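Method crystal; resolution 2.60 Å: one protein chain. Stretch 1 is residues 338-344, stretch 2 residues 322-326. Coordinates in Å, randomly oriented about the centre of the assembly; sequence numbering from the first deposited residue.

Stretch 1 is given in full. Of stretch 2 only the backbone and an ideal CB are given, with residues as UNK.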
# COMPACT_ATOMS: atom_id res chain seq x y z
N PHE A 338 -15.17 2.12 -6.61
CA PHE A 338 -15.86 0.85 -6.60
C PHE A 338 -16.39 0.67 -5.20
O PHE A 338 -15.70 0.97 -4.23
CB PHE A 338 -14.88 -0.27 -6.96
CG PHE A 338 -14.26 -0.10 -8.32
CD1 PHE A 338 -13.10 0.64 -8.49
CD2 PHE A 338 -14.84 -0.68 -9.44
CE1 PHE A 338 -12.54 0.80 -9.75
CE2 PHE A 338 -14.28 -0.52 -10.70
CZ PHE A 338 -13.12 0.21 -10.85
N GLY A 339 -17.63 0.21 -5.10
CA GLY A 339 -18.25 0.02 -3.80
C GLY A 339 -18.30 -1.43 -3.40
O GLY A 339 -18.29 -2.32 -4.25
N LEU A 340 -18.34 -1.68 -2.10
CA LEU A 340 -18.56 -3.02 -1.57
C LEU A 340 -19.34 -2.85 -0.31
O LEU A 340 -18.99 -2.03 0.52
CB LEU A 340 -17.26 -3.74 -1.24
CG LEU A 340 -17.45 -5.15 -0.69
CD1 LEU A 340 -18.37 -5.94 -1.58
CD2 LEU A 340 -16.13 -5.85 -0.55
N THR A 341 -20.40 -3.62 -0.16
CA THR A 341 -21.20 -3.61 1.06
C THR A 341 -20.90 -4.87 1.86
O THR A 341 -21.09 -5.98 1.37
CB THR A 341 -22.68 -3.58 0.70
OG1 THR A 341 -22.99 -2.31 0.10
CG2 THR A 341 -23.54 -3.78 1.94
N ALA A 342 -20.42 -4.70 3.07
CA ALA A 342 -20.13 -5.86 3.91
C ALA A 342 -21.22 -6.14 4.94
O ALA A 342 -21.55 -5.28 5.76
CB ALA A 342 -18.80 -5.67 4.61
N HIS A 343 -21.78 -7.35 4.92
CA HIS A 343 -22.57 -7.78 6.08
C HIS A 343 -21.80 -8.83 6.86
O HIS A 343 -21.52 -9.92 6.35
CB HIS A 343 -23.96 -8.31 5.73
CG HIS A 343 -24.77 -8.60 6.95
ND1 HIS A 343 -25.40 -7.61 7.67
CD2 HIS A 343 -24.98 -9.76 7.63
CE1 HIS A 343 -25.99 -8.15 8.73
NE2 HIS A 343 -25.75 -9.45 8.73
N TYR A 344 -21.46 -8.50 8.10
CA TYR A 344 -20.60 -9.36 8.89
C TYR A 344 -21.38 -10.47 9.58
O TYR A 344 -21.31 -10.62 10.80
CB TYR A 344 -19.85 -8.53 9.91
CG TYR A 344 -19.00 -7.45 9.26
CD1 TYR A 344 -18.09 -7.77 8.26
CD2 TYR A 344 -19.11 -6.12 9.66
CE1 TYR A 344 -17.31 -6.80 7.68
CE2 TYR A 344 -18.34 -5.14 9.08
CZ TYR A 344 -17.43 -5.49 8.09
OH TYR A 344 -16.66 -4.52 7.51
N UNK A 322 -16.53 -14.10 1.47
CA UNK A 322 -17.86 -13.61 1.81
C UNK A 322 -18.33 -12.67 0.69
O UNK A 322 -18.25 -13.02 -0.48
CB UNK A 322 -17.86 -12.90 3.16
N UNK A 323 -18.79 -11.48 1.05
CA UNK A 323 -19.20 -10.47 0.09
C UNK A 323 -18.08 -10.06 -0.90
O UNK A 323 -16.92 -9.97 -0.52
CB UNK A 323 -19.69 -9.24 0.85
N UNK A 324 -18.44 -9.85 -2.17
CA UNK A 324 -17.43 -9.60 -3.22
C UNK A 324 -17.98 -8.80 -4.38
O UNK A 324 -19.14 -8.95 -4.76
CB UNK A 324 -16.87 -10.92 -3.75
N UNK A 325 -17.13 -7.93 -4.95
CA UNK A 325 -17.47 -7.24 -6.18
C UNK A 325 -16.33 -7.43 -7.17
O UNK A 325 -15.16 -7.40 -6.78
CB UNK A 325 -17.74 -5.76 -5.93
N UNK A 326 -16.65 -7.67 -8.44
CA UNK A 326 -15.61 -7.94 -9.41
C UNK A 326 -15.94 -7.50 -10.83
O UNK A 326 -17.10 -7.60 -11.27
CB UNK A 326 -15.30 -9.44 -9.41

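The two segments run nearly antiparallel: the axes of strands 338-343 and 324-326 make an angle of 161° and approach to 7.0 Å. Nearest CA pairs fix the register: Leu340 CA to 325 CA is 6.3 Å, and Ala342 CA to 323 CA is 6.1 Å.

At position 322 the CA-to-CB bond points toward stretch 1, yet the ideal CB has no atom of that stretch within 5.5 Å. Phi/psi of -108/-129 is sparsely populated for residues with a side chain, so glycine would be easiest, while alanine and others remain possible. The residue is Ala322, whose CB stays 5.7 Å from His343 O and makes no contact.

Position 323 is more constrained. Its backbone, at -58/141, is where the chain turns a corner, and its CB points toward stretch 1, 3.6 Å from Thr341 O, 4.3 Å from Leu340 CD1 and 4.6 Å from Ala342 CA. Beyond these lies the backbone N of His343, a donor 5.0 Å from the ideal CB. A short acceptor is therefore favoured: aspartate or asparagine fits well, and serine or threonine would reach less far. The residue is Asp323. With chi1 at -52° (m), its carboxylate accepts a hydrogen bond from His343 N to OD2, 2.7 Å long with an N-H...O angle of 162°. OD2 also lies 3.3 Å from Thr341 O, but both are acceptors and no bond results. Two waters extend the link: water 1 donates to Asp323 OD1 (2.6 Å) and to His343 O (2.8 Å), while water 2 donates to Asp323 OD2 (2.6 Å) and to His343 O (3.1 Å). The side chain thus engages both the amide and, through water, the carbonyl of one residue.

Position 324 points its CB away, with nothing of stretch 1 within 5.5 Å; the extended backbone, -154/144, favours beta-branched residues among others. It is Thr324, with OG1 hydrogen-bonded elsewhere in the structure.

Position 325 again points toward stretch 1, its ideal CB 3.9 Å from Gly339 O and 4.4 Å from Leu340 CD1. The leucine methyl and extended backbone, -128/139, suit valine, isoleucine or threonine; the carbonyl would also allow a short hydroxyl donor, as in serine. Thr325, with chi1 at -176° (t), places CG2 3.4 Å from Gly339 O and 4.4 Å from Leu340 CD1. This is packing without a hydrogen bond: Thr325 OG1 is 4.1 Å from Gly339 O.

Position 326 points away, so polar or beta-branched residues, among others, would suit its extended backbone, -150/143. Thr326 CB stays 8.8 Å from Phe338 CD2, and OG1 is hydrogen-bonded elsewhere in the structure.

Stretch 2 322-326: ADTTT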
# COMPACT_ATOMS: atom_id res chain seq x y z
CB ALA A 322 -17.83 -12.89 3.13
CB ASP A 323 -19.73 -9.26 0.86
CG ASP A 323 -20.81 -9.64 1.90
OD1 ASP A 323 -21.53 -10.66 1.71
OD2 ASP A 323 -20.94 -8.93 2.91
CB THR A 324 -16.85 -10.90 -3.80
OG1 THR A 324 -15.99 -10.58 -4.90
CG2 THR A 324 -17.96 -11.79 -4.31
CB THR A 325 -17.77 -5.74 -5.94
OG1 THR A 325 -18.18 -5.14 -7.17
CG2 THR A 325 -16.58 -5.01 -5.46
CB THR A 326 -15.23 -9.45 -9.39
OG1 THR A 326 -13.94 -9.65 -9.98
CG2 THR A 326 -16.26 -10.30 -10.11
O HOH W 1 -21.97 -11.53 4.09
O HOH W 2 -19.02 -9.53 4.53
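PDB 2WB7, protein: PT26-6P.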